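Local coordinates for protein reducing-end xylose-releasing exo-oligoxylanase Rex8A (Paenibacillus barcinonensis, PDB 6SUD) that hydrolyses xylooligosaccharides from their reducing ends, releasing xylose, as an exo-oligoxylanase of glycosyl hydrolase family 8, at residues 305-310 with 315-320. The protein carries 1 engineered substitution. Sequence-based numbering, arbitrary orientation.
Sequences YRRYTI and FNEPAA. Engineered in segment 315-320: A320 (natural residue Leu).
R307 lies across one face of F315 and ends in a side-on salt bridge to E317. The trans first torsion of R307 (chi1 -176°) sends its aliphatic part over the phenyl ring, and CD sits 3.6 Å above the ring centroid in a CH-pi contact. A bend at chi3 then turns the guanidinium to the carboxylate, their planes 45° apart: NE bonds E317 OE1 at 2.8 Å, from above the carboxylate plane, and NH2 bonds E317 OE2 at 3.0 Å on its syn side, tilted out of that plane. Replacing R307 with an alanine would probably leave the E317 carboxylate without its mate and take the CD packing from one face of F315. The R306 side chain leaves in a different direction; its NH1 bonds F315 O at 3.2 Å on a lone pair, while D304 holds NH2. T309 CG2 adds a methyl contact to F315 CE1. Backbone bonds F315 N to R307 O, R307 N to E317 O and A319 N to Y305 O flank the antiparallel R306-P318 pair, although 315-320 turns a corner at N316 and E317. The R307 side chain lies about 9 Å from a bound xylose and contacts Y263 (cation-pi); Y305 packs on helix 322-331, which follows 315-320.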
# COMPACT_ATOMS: atom_id res chain seq x y z
N TYR A 305 14.38 -16.63 2.20
CA TYR A 305 13.00 -16.30 2.64
C TYR A 305 12.03 -17.35 2.08
O TYR A 305 12.09 -17.66 0.88
CB TYR A 305 12.61 -14.90 2.16
CG TYR A 305 13.18 -13.72 2.89
CD1 TYR A 305 13.76 -13.83 4.15
CD2 TYR A 305 13.11 -12.46 2.33
CE1 TYR A 305 14.25 -12.73 4.83
CE2 TYR A 305 13.58 -11.34 2.99
CZ TYR A 305 14.14 -11.47 4.25
OH TYR A 305 14.61 -10.37 4.90
N ARG A 306 11.15 -17.87 2.93
CA ARG A 306 10.14 -18.89 2.54
C ARG A 306 8.74 -18.33 2.76
O ARG A 306 8.61 -17.16 3.19
CB ARG A 306 10.30 -20.15 3.40
CG ARG A 306 11.73 -20.63 3.58
CD ARG A 306 12.33 -21.11 2.29
NE ARG A 306 13.64 -21.70 2.54
CZ ARG A 306 13.86 -22.97 2.89
NH1 ARG A 306 12.86 -23.83 3.03
NH2 ARG A 306 15.10 -23.37 3.10
N ARG A 307 7.72 -19.12 2.45
CA ARG A 307 6.39 -18.96 3.07
C ARG A 307 6.54 -19.42 4.52
O ARG A 307 7.31 -20.35 4.76
CB ARG A 307 5.34 -19.80 2.35
CG ARG A 307 3.92 -19.61 2.87
CD ARG A 307 2.98 -20.64 2.26
NE ARG A 307 2.91 -20.56 0.80
CZ ARG A 307 2.07 -19.79 0.10
NH1 ARG A 307 1.19 -19.02 0.70
NH2 ARG A 307 2.12 -19.79 -1.22
N TYR A 308 5.85 -18.79 5.47
CA TYR A 308 5.93 -19.17 6.90
C TYR A 308 4.52 -19.28 7.48
O TYR A 308 3.67 -18.54 7.04
CB TYR A 308 6.72 -18.15 7.72
CG TYR A 308 8.15 -17.94 7.28
CD1 TYR A 308 9.19 -18.70 7.79
CD2 TYR A 308 8.46 -16.95 6.35
CE1 TYR A 308 10.50 -18.50 7.36
CE2 TYR A 308 9.77 -16.74 5.93
CZ TYR A 308 10.79 -17.51 6.45
OH TYR A 308 12.06 -17.31 5.99
N THR A 309 4.31 -20.18 8.43
CA THR A 309 3.09 -20.14 9.26
C THR A 309 3.24 -18.90 10.14
O THR A 309 4.38 -18.42 10.27
CB THR A 309 2.87 -21.41 10.07
OG1 THR A 309 3.90 -21.45 11.06
CG2 THR A 309 2.84 -22.66 9.21
N ILE A 310 2.18 -18.38 10.75
CA ILE A 310 2.33 -17.11 11.52
C ILE A 310 3.12 -17.37 12.81
O ILE A 310 3.66 -16.38 13.34
CB ILE A 310 1.01 -16.36 11.75
CG1 ILE A 310 0.01 -17.18 12.57
CG2 ILE A 310 0.43 -15.89 10.42
CD1 ILE A 310 -1.22 -16.43 12.98
N PHE A 315 7.87 -23.16 5.44
CA PHE A 315 7.54 -24.11 4.34
C PHE A 315 8.82 -24.35 3.54
O PHE A 315 9.78 -23.58 3.66
CB PHE A 315 6.47 -23.56 3.40
CG PHE A 315 5.09 -23.47 3.98
CD1 PHE A 315 4.80 -22.56 4.99
CD2 PHE A 315 4.06 -24.26 3.49
CE1 PHE A 315 3.52 -22.47 5.52
CE2 PHE A 315 2.78 -24.16 4.01
CZ PHE A 315 2.52 -23.27 5.03
N ASN A 316 8.83 -25.40 2.72
CA ASN A 316 9.97 -25.66 1.80
C ASN A 316 9.94 -24.60 0.69
O ASN A 316 11.01 -24.14 0.24
CB ASN A 316 9.92 -27.11 1.32
CG ASN A 316 10.22 -28.06 2.45
OD1 ASN A 316 11.22 -27.91 3.15
ND2 ASN A 316 9.33 -29.02 2.67
N GLU A 317 8.73 -24.18 0.32
CA GLU A 317 8.44 -23.20 -0.75
C GLU A 317 9.13 -21.87 -0.47
O GLU A 317 9.04 -21.34 0.64
CB GLU A 317 6.92 -23.06 -0.83
CG GLU A 317 6.44 -22.07 -1.86
CD GLU A 317 4.94 -21.85 -1.80
OE1 GLU A 317 4.30 -22.39 -0.87
OE2 GLU A 317 4.41 -21.15 -2.66
N PRO A 318 9.81 -21.26 -1.47
CA PRO A 318 10.43 -19.95 -1.30
C PRO A 318 9.39 -18.82 -1.35
O PRO A 318 8.34 -19.03 -1.91
CB PRO A 318 11.34 -19.84 -2.53
CG PRO A 318 10.55 -20.58 -3.58
CD PRO A 318 9.96 -21.77 -2.84
N ALA A 319 9.72 -17.65 -0.80
CA ALA A 319 8.95 -16.42 -1.06
C ALA A 319 8.98 -16.16 -2.57
O ALA A 319 10.06 -16.28 -3.16
CB ALA A 319 9.52 -15.26 -0.29
N ALA A 320 7.84 -15.83 -3.17
CA ALA A 320 7.77 -15.41 -4.58
C ALA A 320 8.41 -14.02 -4.72
O ALA A 320 9.02 -13.77 -5.75
CB ALA A 320 6.35 -15.41 -5.10